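Local coordinates for protein eukaryotic translation initiation factor 4 gamma 5 (Trypanosoma cruzi, PDB 6OZU) that probably serves as a scaffold in translation initiation, its MIF4G domain being of the kind that in eIF4G relatives binds the RNA helicase eIF4A, at residues V49-S54 and R93-T98; P57-S60 and Y65-K68; A105-E110 and Y162-K167. One frame throughout, in Å; residues are numbered along the deposited sequence.

Contact 1: residues V49-S54 and R93-T98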
ATOM      1  N   VAL A  49      -7.452 -11.298  -7.357  1.00 62.31           N
ATOM      2  CA  VAL A  49      -7.174 -10.851  -8.727  1.00 62.24           C
ATOM      3  C   VAL A  49      -6.719  -9.390  -8.759  1.00 66.21           C
ATOM      4  O   VAL A  49      -5.669  -9.091  -9.334  1.00 67.48           O
ATOM      5  CB  VAL A  49      -8.380 -11.143  -9.678  1.00 67.22           C
ATOM      6  CG1 VAL A  49      -8.332 -10.300 -10.957  1.00 67.69           C
ATOM      7  CG2 VAL A  49      -8.436 -12.614 -10.022  1.00 68.09           C
ATOM      8  N   ILE A  50      -7.497  -8.490  -8.133  1.00 60.82           N
ATOM      9  CA  ILE A  50      -7.177  -7.063  -8.093  1.00 58.52           C
ATOM     10  C   ILE A  50      -5.843  -6.836  -7.351  1.00 61.73           C
ATOM     11  O   ILE A  50      -4.995  -6.088  -7.848  1.00 62.08           O
ATOM     12  CB  ILE A  50      -8.362  -6.230  -7.505  1.00 61.35           C
ATOM     13  CG1 ILE A  50      -9.678  -6.467  -8.308  1.00 62.08           C
ATOM     14  CG2 ILE A  50      -8.000  -4.733  -7.425  1.00 61.09           C
ATOM     15  CD1 ILE A  50     -10.953  -6.029  -7.656  1.00 57.76           C
ATOM     16  N   PHE A  51      -5.639  -7.522  -6.196  1.00 55.99           N
ATOM     17  CA  PHE A  51      -4.420  -7.403  -5.392  1.00 52.90           C
ATOM     18  C   PHE A  51      -3.143  -7.908  -6.123  1.00 58.46           C
ATOM     19  O   PHE A  51      -2.081  -7.305  -5.947  1.00 56.41           O
ATOM     20  CB  PHE A  51      -4.600  -8.054  -4.019  1.00 53.28           C
ATOM     21  CG  PHE A  51      -5.138  -7.121  -2.950  1.00 52.67           C
ATOM     22  CD1 PHE A  51      -6.387  -6.523  -3.086  1.00 55.12           C
ATOM     23  CD2 PHE A  51      -4.415  -6.881  -1.788  1.00 52.22           C
ATOM     24  CE1 PHE A  51      -6.874  -5.656  -2.105  1.00 54.51           C
ATOM     25  CE2 PHE A  51      -4.918  -6.035  -0.794  1.00 53.71           C
ATOM     26  CZ  PHE A  51      -6.142  -5.430  -0.959  1.00 51.73           C
ATOM     27  N   ASN A  52      -3.266  -8.955  -6.981  1.00 58.05           N
ATOM     28  CA  ASN A  52      -2.135  -9.467  -7.770  1.00 58.52           C
ATOM     29  C   ASN A  52      -1.772  -8.527  -8.932  1.00 62.33           C
ATOM     30  O   ASN A  52      -0.590  -8.210  -9.132  1.00 60.06           O
ATOM     31  CB  ASN A  52      -2.383 -10.890  -8.252  1.00 62.82           C
ATOM     32  CG  ASN A  52      -2.265 -11.952  -7.179  1.00 87.09           C
ATOM     33  OD1 ASN A  52      -1.743 -11.718  -6.077  1.00 84.41           O
ATOM     34  ND2 ASN A  52      -2.733 -13.157  -7.486  1.00 79.12           N
ATOM     35  N   LYS A  53      -2.799  -8.025  -9.647  1.00 60.37           N
ATOM     36  CA  LYS A  53      -2.636  -7.066 -10.740  1.00 60.65           C
ATOM     37  C   LYS A  53      -2.029  -5.751 -10.201  1.00 65.07           C
ATOM     38  O   LYS A  53      -1.249  -5.097 -10.894  1.00 65.11           O
ATOM     39  CB  LYS A  53      -3.998  -6.845 -11.460  1.00 64.46           C
ATOM     40  CG  LYS A  53      -4.007  -5.879 -12.666  1.00 87.58           C
ATOM     41  CD  LYS A  53      -3.314  -6.415 -13.944  1.00 97.15           C
ATOM     42  CE  LYS A  53      -4.168  -6.315 -15.193  1.00102.02           C
ATOM     43  NZ  LYS A  53      -4.246  -4.930 -15.730  1.00105.35           N
ATOM     44  N   SER A  54      -2.350  -5.401  -8.947  1.00 61.61           N
ATOM     45  CA  SER A  54      -1.860  -4.191  -8.299  1.00 59.84           C
ATOM     46  C   SER A  54      -0.385  -4.241  -7.850  1.00 65.01           C
ATOM     47  O   SER A  54       0.209  -3.181  -7.611  1.00 64.14           O
ATOM     48  CB  SER A  54      -2.761  -3.821  -7.131  1.00 60.65           C
ATOM     49  OG  SER A  54      -4.059  -3.483  -7.586  1.00 63.13           O
ATOM     50  N   ARG A  93      -7.450  -9.807   5.031  1.00 54.57           N
ATOM     51  CA  ARG A  93      -6.687 -11.038   4.808  1.00 55.28           C
ATOM     52  C   ARG A  93      -5.712 -10.915   3.634  1.00 57.66           C
ATOM     53  O   ARG A  93      -4.561 -11.340   3.752  1.00 56.26           O
ATOM     54  CB  ARG A  93      -7.624 -12.262   4.617  1.00 54.87           C
ATOM     55  CG  ARG A  93      -8.260 -12.746   5.903  1.00 72.34           C
ATOM     56  CD  ARG A  93      -9.047 -14.055   5.751  1.00 90.73           C
ATOM     57  NE  ARG A  93     -10.494 -13.844   5.879  1.00 92.27           N
ATOM     58  CZ  ARG A  93     -11.353 -13.842   4.859  1.00 93.92           C
ATOM     59  NH1 ARG A  93     -10.930 -14.093   3.620  1.00 65.11           N
ATOM     60  NH2 ARG A  93     -12.642 -13.604   5.069  1.00 72.97           N
ATOM     61  N   GLN A  94      -6.170 -10.362   2.498  1.00 55.62           N
ATOM     62  CA  GLN A  94      -5.312 -10.209   1.323  1.00 55.81           C
ATOM     63  C   GLN A  94      -4.205  -9.149   1.540  1.00 56.63           C
ATOM     64  O   GLN A  94      -3.128  -9.315   0.972  1.00 56.20           O
ATOM     65  CB  GLN A  94      -6.129  -9.971   0.041  1.00 58.07           C
ATOM     66  CG  GLN A  94      -5.410 -10.322  -1.281  1.00 66.11           C
ATOM     67  CD  GLN A  94      -4.903 -11.737  -1.415  1.00 84.89           C
ATOM     68  OE1 GLN A  94      -3.735 -11.969  -1.749  1.00 83.91           O
ATOM     69  NE2 GLN A  94      -5.761 -12.712  -1.184  1.00 80.28           N
ATOM     70  N   CYS A  95      -4.427  -8.138   2.420  1.00 52.24           N
ATOM     71  CA  CYS A  95      -3.417  -7.116   2.806  1.00 51.16           C
ATOM     72  C   CYS A  95      -2.360  -7.810   3.636  1.00 53.78           C
ATOM     73  O   CYS A  95      -1.174  -7.572   3.472  1.00 51.82           O
ATOM     74  CB  CYS A  95      -4.053  -5.988   3.614  1.00 51.85           C
ATOM     75  SG  CYS A  95      -4.832  -4.703   2.619  1.00 55.54           S
ATOM     76  N   GLN A  96      -2.814  -8.648   4.564  1.00 53.23           N
ATOM     77  CA  GLN A  96      -1.956  -9.420   5.446  1.00 53.75           C
ATOM     78  C   GLN A  96      -1.040 -10.311   4.614  1.00 57.33           C
ATOM     79  O   GLN A  96       0.167 -10.255   4.815  1.00 56.12           O
ATOM     80  CB  GLN A  96      -2.787 -10.222   6.447  1.00 56.11           C
ATOM     81  CG  GLN A  96      -2.026 -10.648   7.684  1.00 73.72           C
ATOM     82  CD  GLN A  96      -2.871 -11.660   8.394  1.00106.93           C
ATOM     83  OE1 GLN A  96      -2.811 -12.863   8.100  1.00105.34           O
ATOM     84  NE2 GLN A  96      -3.734 -11.179   9.290  1.00100.02           N
ATOM     85  N   ARG A  97      -1.590 -11.018   3.602  1.00 53.50           N
ATOM     86  CA  ARG A  97      -0.823 -11.915   2.755  1.00 53.53           C
ATOM     87  C   ARG A  97       0.194 -11.177   1.888  1.00 55.68           C
ATOM     88  O   ARG A  97       1.367 -11.546   1.878  1.00 55.46           O
ATOM     89  CB  ARG A  97      -1.733 -12.834   1.936  1.00 56.03           C
ATOM     90  CG  ARG A  97      -0.953 -13.988   1.321  1.00 76.66           C
ATOM     91  CD  ARG A  97      -1.756 -14.789   0.307  1.00103.45           C
ATOM     92  NE  ARG A  97      -0.944 -15.266  -0.821  1.00118.73           N
ATOM     93  CZ  ARG A  97      -0.084 -16.281  -0.772  1.00134.44           C
ATOM     94  NH1 ARG A  97       0.597 -16.634  -1.854  1.00121.07           N
ATOM     95  NH2 ARG A  97       0.091 -16.961   0.357  1.00122.44           N
ATOM     96  N   THR A  98      -0.239 -10.117   1.199  1.00 50.00           N
ATOM     97  CA  THR A  98       0.595  -9.266   0.361  1.00 47.10           C
ATOM     98  C   THR A  98       1.797  -8.657   1.107  1.00 50.41           C
ATOM     99  O   THR A  98       2.912  -8.646   0.559  1.00 50.09           O
ATOM    100  CB  THR A  98      -0.292  -8.154  -0.224  1.00 54.85           C
ATOM    101  OG1 THR A  98      -1.311  -8.762  -1.008  1.00 59.58           O
ATOM    102  CG2 THR A  98       0.486  -7.135  -1.074  1.00 51.31           C
TER
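Apolar packing around Phe51 dominates this contact: its benzyl group reaches from helix 49-53 to helix 93-98 and meets Gln94, Cys95 and Thr98. Over one face of the ring lies the aliphatic part of Gln94, with CB in a CH-pi contact 4.2 Å from the ring centroid of Phe51 and displaced toward the rim. Gln94 CG also touches Phe51 CD2 at 3.6 Å. The two side chains slide past each other in opposite directions. The Gln94 chain bends at chi2 (57°); the amide plane stands 72° from the ring.

The edge of the same ring receives a sulfur-aromatic contact: Cys95 SG sits 3.7 Å from Phe51 CE2, close to the ring plane. Thr98 OG1 also lies at this edge, 3.7 Å from Phe51 CD2.

No hydrogen bond crosses between the segments. The Thr98 hydroxyl instead donates to Gln94 O at 2.7 Å (OG1 to O), within its own helix, and shares that carbonyl with Thr98 N, which arrives from the other face of the carbonyl plane.

The helix segments run roughly parallel, crossing at -31° with axes 10.8 Å apart. Helix 118-144 packs beside the pair: Phe138 meets Phe51 edge-to-face and Leu142 packs on Phe51 and Cys95.

Contact 2: residues P57-S60 and Y65-K68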
ATOM      1  N   PRO A  57       4.826  -4.657 -11.374  1.00 81.97           N
ATOM      2  CA  PRO A  57       5.547  -3.367 -11.542  1.00 81.83           C
ATOM      3  C   PRO A  57       5.138  -2.535 -12.782  1.00 86.42           C
ATOM      4  O   PRO A  57       5.192  -1.307 -12.715  1.00 85.73           O
ATOM      5  CB  PRO A  57       7.025  -3.776 -11.555  1.00 83.18           C
ATOM      6  CG  PRO A  57       7.011  -5.194 -12.013  1.00 88.66           C
ATOM      7  CD  PRO A  57       5.762  -5.800 -11.430  1.00 84.38           C
ATOM      8  N   GLU A  58       4.683  -3.195 -13.876  1.00 83.72           N
ATOM      9  CA  GLU A  58       4.208  -2.561 -15.126  1.00 84.73           C
ATOM     10  C   GLU A  58       2.948  -1.663 -14.994  1.00 89.78           C
ATOM     11  O   GLU A  58       2.703  -0.780 -15.819  1.00 89.77           O
ATOM     12  CB  GLU A  58       3.959  -3.623 -16.226  1.00 87.58           C
ATOM     13  CG  GLU A  58       2.988  -4.743 -15.867  1.00 93.82           C
ATOM     14  CD  GLU A  58       3.633  -6.008 -15.331  1.00111.67           C
ATOM     15  OE1 GLU A  58       4.424  -5.914 -14.364  1.00100.33           O
ATOM     16  OE2 GLU A  58       3.332  -7.097 -15.872  1.00107.10           O
ATOM     17  N   ASP A  59       2.141  -1.929 -13.959  1.00 86.44           N
ATOM     18  CA  ASP A  59       0.855  -1.285 -13.751  1.00 86.08           C
ATOM     19  C   ASP A  59       0.851  -0.039 -12.874  1.00 88.57           C
ATOM     20  O   ASP A  59      -0.219   0.539 -12.740  1.00 89.55           O
ATOM     21  CB  ASP A  59      -0.138  -2.323 -13.182  1.00 87.60           C
ATOM     22  CG  ASP A  59      -0.476  -3.458 -14.133  1.00 94.30           C
ATOM     23  OD1 ASP A  59      -0.748  -3.177 -15.317  1.00 98.92           O
ATOM     24  OD2 ASP A  59      -0.481  -4.624 -13.690  1.00 92.09           O
ATOM     25  N   SER A  60       1.996   0.399 -12.311  1.00 83.35           N
ATOM     26  CA  SER A  60       2.104   1.500 -11.325  1.00 82.33           C
ATOM     27  C   SER A  60       1.161   2.698 -11.554  1.00 85.48           C
ATOM     28  O   SER A  60       0.665   3.275 -10.580  1.00 83.92           O
ATOM     29  CB  SER A  60       3.542   1.995 -11.177  1.00 86.02           C
ATOM     30  OG  SER A  60       3.892   2.951 -12.163  1.00 97.77           O
ATOM     31  N   TYR A  65      -6.433   3.368 -10.122  1.00 69.96           N
ATOM     32  CA  TYR A  65      -7.742   3.052 -10.701  1.00 70.50           C
ATOM     33  C   TYR A  65      -8.286   1.736 -10.178  1.00 72.31           C
ATOM     34  O   TYR A  65      -9.492   1.640  -9.987  1.00 72.40           O
ATOM     35  CB  TYR A  65      -7.728   3.082 -12.241  1.00 73.22           C
ATOM     36  CG  TYR A  65      -7.297   4.419 -12.793  1.00 76.55           C
ATOM     37  CD1 TYR A  65      -8.154   5.518 -12.765  1.00 79.88           C
ATOM     38  CD2 TYR A  65      -6.011   4.606 -13.297  1.00 77.06           C
ATOM     39  CE1 TYR A  65      -7.746   6.765 -13.236  1.00 82.50           C
ATOM     40  CE2 TYR A  65      -5.593   5.845 -13.777  1.00 78.50           C
ATOM     41  CZ  TYR A  65      -6.467   6.921 -13.751  1.00 89.70           C
ATOM     42  OH  TYR A  65      -6.056   8.146 -14.212  1.00 92.38           O
ATOM     43  N   TYR A  66      -7.404   0.724  -9.963  1.00 66.88           N
ATOM     44  CA  TYR A  66      -7.748  -0.594  -9.423  1.00 66.02           C
ATOM     45  C   TYR A  66      -8.253  -0.401  -8.013  1.00 66.08           C
ATOM     46  O   TYR A  66      -9.287  -0.964  -7.637  1.00 66.17           O
ATOM     47  CB  TYR A  66      -6.525  -1.530  -9.367  1.00 66.92           C
ATOM     48  CG  TYR A  66      -5.835  -1.793 -10.680  1.00 71.06           C
ATOM     49  CD1 TYR A  66      -6.539  -1.758 -11.881  1.00 75.34           C
ATOM     50  CD2 TYR A  66      -4.485  -2.109 -10.725  1.00 71.82           C
ATOM     51  CE1 TYR A  66      -5.909  -2.021 -13.097  1.00 77.59           C
ATOM     52  CE2 TYR A  66      -3.832  -2.321 -11.938  1.00 74.07           C
ATOM     53  CZ  TYR A  66      -4.553  -2.297 -13.121  1.00 85.52           C
ATOM     54  OH  TYR A  66      -3.919  -2.535 -14.315  1.00 91.70           O
ATOM     55  N   VAL A  67      -7.509   0.411  -7.242  1.00 58.53           N
ATOM     56  CA  VAL A  67      -7.778   0.771  -5.858  1.00 56.40           C
ATOM     57  C   VAL A  67      -9.095   1.584  -5.777  1.00 61.33           C
ATOM     58  O   VAL A  67      -9.891   1.340  -4.871  1.00 62.94           O
ATOM     59  CB  VAL A  67      -6.518   1.448  -5.242  1.00 58.26           C
ATOM     60  CG1 VAL A  67      -6.828   2.167  -3.956  1.00 57.76           C
ATOM     61  CG2 VAL A  67      -5.412   0.429  -4.999  1.00 57.12           C
ATOM     62  N   LYS A  68      -9.375   2.455  -6.777  1.00 57.22           N
ATOM     63  CA  LYS A  68     -10.627   3.230  -6.856  1.00 57.18           C
ATOM     64  C   LYS A  68     -11.858   2.354  -7.168  1.00 61.97           C
ATOM     65  O   LYS A  68     -12.983   2.741  -6.832  1.00 63.29           O
ATOM     66  CB  LYS A  68     -10.506   4.382  -7.856  1.00 59.53           C
ATOM     67  CG  LYS A  68      -9.808   5.601  -7.278  1.00 63.91           C
ATOM     68  CD  LYS A  68      -9.614   6.694  -8.319  1.00 69.88           C
ATOM     69  CE  LYS A  68      -8.691   7.770  -7.832  1.00 65.72           C
ATOM     70  NZ  LYS A  68      -7.313   7.270  -7.642  1.00 71.59           N
TER
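Asp59, at the short 3-10 segment 57-59, meets the far end of Tyr66 from helix 65-68, and this single pair makes the contact. From its CB outward, the aspartate first touches the rim of the ring: Asp59 CB lies near the ring plane, 3.9 Å from Tyr66 CE2. Asp59 CG comes next, 3.6 Å from Tyr66 OH. With chi1 at -65°, CG stands anti to the carbonyl carbon of Asp59, and the carboxylate swings past the phenol oxygen. Of its two oxygens, Asp59 OD1 is the nearer and accepts a weak hydrogen bond from Tyr66 OH at 3.4 Å. Asp59 OD2 stays at 4.1 Å from Tyr66 OH.

The side chains cross at about a right angle, and the carboxylate and ring planes are 83° apart, so the acid stands across the ring edge. The stronger polar partner of the phenol oxygen is Lys53 NZ, to which it is hydrogen-bonded. Lys53 NZ also forms a long, weak ion pair with Asp59 OD1, and its charge would probably help to stabilise the buried carboxylate.

The contact ties the loop after helix 40-53 to the start of helix 63-76, where Val67 rests on Phe138 and Leu141 of helix 118-144.

Contact 3: residues A105-E110 and Y162-K167. With SO4 (sulfate ion), chain G.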
ATOM      1  N   ALA A 105      10.068 -11.795   1.854  1.00 47.94           N
ATOM      2  CA  ALA A 105      10.876 -11.727   0.639  1.00 47.32           C
ATOM      3  C   ALA A 105      12.150 -10.913   0.917  1.00 52.17           C
ATOM      4  O   ALA A 105      13.230 -11.300   0.474  1.00 51.92           O
ATOM      5  CB  ALA A 105      10.068 -11.091  -0.481  1.00 47.32           C
ATOM      6  N   GLN A 106      12.015  -9.815   1.698  1.00 48.67           N
ATOM      7  CA  GLN A 106      13.086  -8.933   2.161  1.00 47.10           C
ATOM      8  C   GLN A 106      14.045  -9.732   3.071  1.00 53.74           C
ATOM      9  O   GLN A 106      15.265  -9.677   2.866  1.00 55.04           O
ATOM     10  CB  GLN A 106      12.481  -7.734   2.924  1.00 46.82           C
ATOM     11  CG  GLN A 106      13.479  -6.674   3.365  1.00 53.83           C
ATOM     12  CD  GLN A 106      14.085  -5.929   2.190  1.00 82.94           C
ATOM     13  OE1 GLN A 106      13.376  -5.370   1.329  1.00 76.51           O
ATOM     14  NE2 GLN A 106      15.418  -5.905   2.131  1.00 77.35           N
ATOM     15  N   ALA A 107      13.482 -10.465   4.059  1.00 50.29           N
ATOM     16  CA  ALA A 107      14.199 -11.320   5.023  1.00 51.53           C
ATOM     17  C   ALA A 107      14.974 -12.432   4.319  1.00 59.34           C
ATOM     18  O   ALA A 107      16.119 -12.697   4.686  1.00 59.65           O
ATOM     19  CB  ALA A 107      13.221 -11.920   6.014  1.00 52.88           C
ATOM     20  N   GLN A 108      14.347 -13.067   3.300  1.00 57.81           N
ATOM     21  CA  GLN A 108      14.933 -14.118   2.483  1.00 59.97           C
ATOM     22  C   GLN A 108      16.141 -13.573   1.721  1.00 66.59           C
ATOM     23  O   GLN A 108      17.217 -14.155   1.837  1.00 68.70           O
ATOM     24  CB  GLN A 108      13.887 -14.688   1.520  1.00 61.87           C
ATOM     25  CG  GLN A 108      13.749 -16.199   1.571  1.00 78.44           C
ATOM     26  CD  GLN A 108      12.467 -16.710   0.948  1.00 99.58           C
ATOM     27  OE1 GLN A 108      11.615 -15.944   0.459  1.00 97.62           O
ATOM     28  NE2 GLN A 108      12.295 -18.031   0.957  1.00 83.46           N
ATOM     29  N   LEU A 109      15.985 -12.431   1.005  1.00 62.59           N
ATOM     30  CA  LEU A 109      17.059 -11.770   0.250  1.00 62.20           C
ATOM     31  C   LEU A 109      18.304 -11.568   1.096  1.00 67.02           C
ATOM     32  O   LEU A 109      19.388 -11.982   0.686  1.00 68.23           O
ATOM     33  CB  LEU A 109      16.595 -10.413  -0.336  1.00 60.52           C
ATOM     34  CG  LEU A 109      17.643  -9.623  -1.149  1.00 63.60           C
ATOM     35  CD1 LEU A 109      17.637 -10.027  -2.617  1.00 63.80           C
ATOM     36  CD2 LEU A 109      17.429  -8.145  -0.997  1.00 64.63           C
ATOM     37  N   GLU A 110      18.142 -10.955   2.274  1.00 62.79           N
ATOM     38  CA  GLU A 110      19.243 -10.666   3.185  1.00 62.86           C
ATOM     39  C   GLU A 110      19.970 -11.949   3.672  1.00 69.49           C
ATOM     40  O   GLU A 110      21.198 -11.937   3.754  1.00 70.33           O
ATOM     41  CB  GLU A 110      18.780  -9.745   4.329  1.00 63.49           C
ATOM     42  CG  GLU A 110      18.337  -8.352   3.862  1.00 69.53           C
ATOM     43  CD  GLU A 110      19.224  -7.551   2.907  1.00 92.68           C
ATOM     44  OE1 GLU A 110      20.468  -7.679   2.983  1.00 84.17           O
ATOM     45  OE2 GLU A 110      18.669  -6.780   2.089  1.00 86.32           O
ATOM     46  N   TYR A 162      13.559  -0.249  10.577  1.00 45.66           N
ATOM     47  CA  TYR A 162      14.330  -0.906  11.640  1.00 48.09           C
ATOM     48  C   TYR A 162      14.866  -2.284  11.277  1.00 55.64           C
ATOM     49  O   TYR A 162      15.605  -2.858  12.070  1.00 57.66           O
ATOM     50  CB  TYR A 162      13.530  -0.979  12.949  1.00 51.03           C
ATOM     51  CG  TYR A 162      13.201   0.366  13.574  1.00 53.46           C
ATOM     52  CD1 TYR A 162      14.146   1.055  14.323  1.00 56.62           C
ATOM     53  CD2 TYR A 162      11.920   0.906  13.481  1.00 53.50           C
ATOM     54  CE1 TYR A 162      13.835   2.264  14.947  1.00 59.76           C
ATOM     55  CE2 TYR A 162      11.602   2.122  14.085  1.00 55.16           C
ATOM     56  CZ  TYR A 162      12.563   2.794  14.822  1.00 63.07           C
ATOM     57  OH  TYR A 162      12.275   3.991  15.412  1.00 60.63           O
ATOM     58  N   GLY A 163      14.526  -2.788  10.089  1.00 52.46           N
ATOM     59  CA  GLY A 163      14.957  -4.099   9.634  1.00 53.60           C
ATOM     60  C   GLY A 163      13.978  -5.196   9.993  1.00 61.34           C
ATOM     61  O   GLY A 163      13.159  -5.037  10.910  1.00 61.97           O
ATOM     62  N   THR A 164      14.062  -6.322   9.275  1.00 59.48           N
ATOM     63  CA  THR A 164      13.191  -7.484   9.498  1.00 61.67           C
ATOM     64  C   THR A 164      13.427  -8.090  10.901  1.00 68.78           C
ATOM     65  O   THR A 164      12.467  -8.519  11.545  1.00 68.33           O
ATOM     66  CB  THR A 164      13.290  -8.490   8.328  1.00 66.68           C
ATOM     67  OG1 THR A 164      14.667  -8.715   7.984  1.00 62.84           O
ATOM     68  CG2 THR A 164      12.535  -8.000   7.084  1.00 60.36           C
ATOM     69  N   GLU A 165      14.682  -8.030  11.399  1.00 68.10           N
ATOM     70  CA  GLU A 165      15.045  -8.472  12.749  1.00 70.54           C
ATOM     71  C   GLU A 165      14.886  -7.307  13.782  1.00 76.45           C
ATOM     72  O   GLU A 165      15.090  -7.520  14.981  1.00 77.93           O
ATOM     73  CB  GLU A 165      16.462  -9.081  12.769  1.00 72.72           C
ATOM     74  N   ARG A 166      14.501  -6.082  13.298  1.00 71.84           N
ATOM     75  CA  ARG A 166      14.248  -4.843  14.065  1.00 71.67           C
ATOM     76  C   ARG A 166      15.467  -4.355  14.888  1.00 77.80           C
ATOM     77  O   ARG A 166      15.306  -3.572  15.834  1.00 77.65           O
ATOM     78  CB  ARG A 166      12.978  -4.959  14.944  1.00 71.68           C
ATOM     79  CG  ARG A 166      11.687  -4.499  14.261  1.00 79.08           C
ATOM     80  CD  ARG A 166      10.995  -5.625  13.518  1.00 90.65           C
ATOM     81  NE  ARG A 166       9.606  -5.293  13.198  1.00 98.26           N
ATOM     82  CZ  ARG A 166       8.875  -5.932  12.291  1.00105.16           C
ATOM     83  NH1 ARG A 166       7.616  -5.569  12.070  1.00 92.41           N
ATOM     84  NH2 ARG A 166       9.397  -6.936  11.592  1.00 81.14           N
ATOM     85  N   LYS A 167      16.687  -4.754  14.475  1.00 75.05           N
ATOM     86  CA  LYS A 167      17.907  -4.391  15.192  1.00 75.78           C
ATOM     87  C   LYS A 167      18.723  -3.250  14.541  1.00 75.32           C
ATOM     88  O   LYS A 167      19.769  -2.886  15.091  1.00 76.67           O
ATOM     89  CB  LYS A 167      18.785  -5.640  15.425  1.00 80.38           C
ATOM     90  CG  LYS A 167      18.337  -6.481  16.621  1.00 98.16           C
ATOM     91  CD  LYS A 167      19.315  -7.616  16.934  1.00111.81           C
ATOM     92  CE  LYS A 167      20.195  -7.322  18.129  1.00124.46           C
ATOM     93  NZ  LYS A 167      21.144  -8.434  18.408  1.00133.53           N
TER
HETATM   94  S   SO4 G 405      17.288  -5.664   6.920  1.00136.90           S
HETATM   95  O1  SO4 G 405      17.533  -5.848   8.358  1.00137.31           O
HETATM   96  O2  SO4 G 405      16.503  -6.787   6.401  1.00138.10           O
HETATM   97  O3  SO4 G 405      16.552  -4.417   6.677  1.00135.91           O
HETATM   98  O4  SO4 G 405      18.574  -5.611   6.223  1.00137.15           O
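Helix 105-110 faces an irregular segment that leaves helix 150-162 at Gly163, with positive phi (91°), and continues as a type I beta turn from Gly163 to Arg166, bringing the CA atoms of Ala107 and Thr164 to 6.0 Å.

Thr164 is the residue that reaches the helix, and its two branches do different work. The methyl CG2 packs obliquely against the aliphatic stem of Gln106, 4.1 Å from its CG. The hydroxyl lies by Ala107, with OG1 4.0 Å from the Ala107 CB. A chi1 of 46° sets OG1 between the backbone N and the carbonyl carbon, and from there it donates to the sulfate, with OG1 3.1 Å from O2.

The sulfate rests between helix and turn. Gly163 CA is 3.4 Å from sulfate O1, and Glu110 CG is 3.5 Å from its O2. The carboxylate of Glu110 has a partner of its own, since OE1 forms a salt bridge with Arg125. Arg166 folds back over the turn, its NH2 weakly hydrogen-bonded to Thr164 O in the guanidinium plane and salt-bridged to Glu103 of helix 82-112.

A glycine with positive phi where a helix gives way to a turn is a common form of helix C-terminus. Here it joins successive helices of the all-helical MIF4G fold, and the sulfate, probably taken up from the crystallisation liquor, occupies the adjoining surface.

Contacts 1 and 2 adjoin in the buried part of the domain, their centres about 12 Å apart, whereas contact 3 is only partly buried and lies about 26 Å from contact 2, centre to centre, on the opposite side of the chain's centre. Contacts 1 and 3 share helix 82-112, their centres about 21 Å apart. Contacts 1 and 2 touch through Lys53, Ser54 and Ile50, which all approach Tyr66. Chemistry varies accordingly: packing over one face and at the edge of a single phenylalanine ring dominates contact 1, a buried acid and phenol beside a lysine define contact 2, and contact 3 combines sparse aliphatic packing with a bound anion.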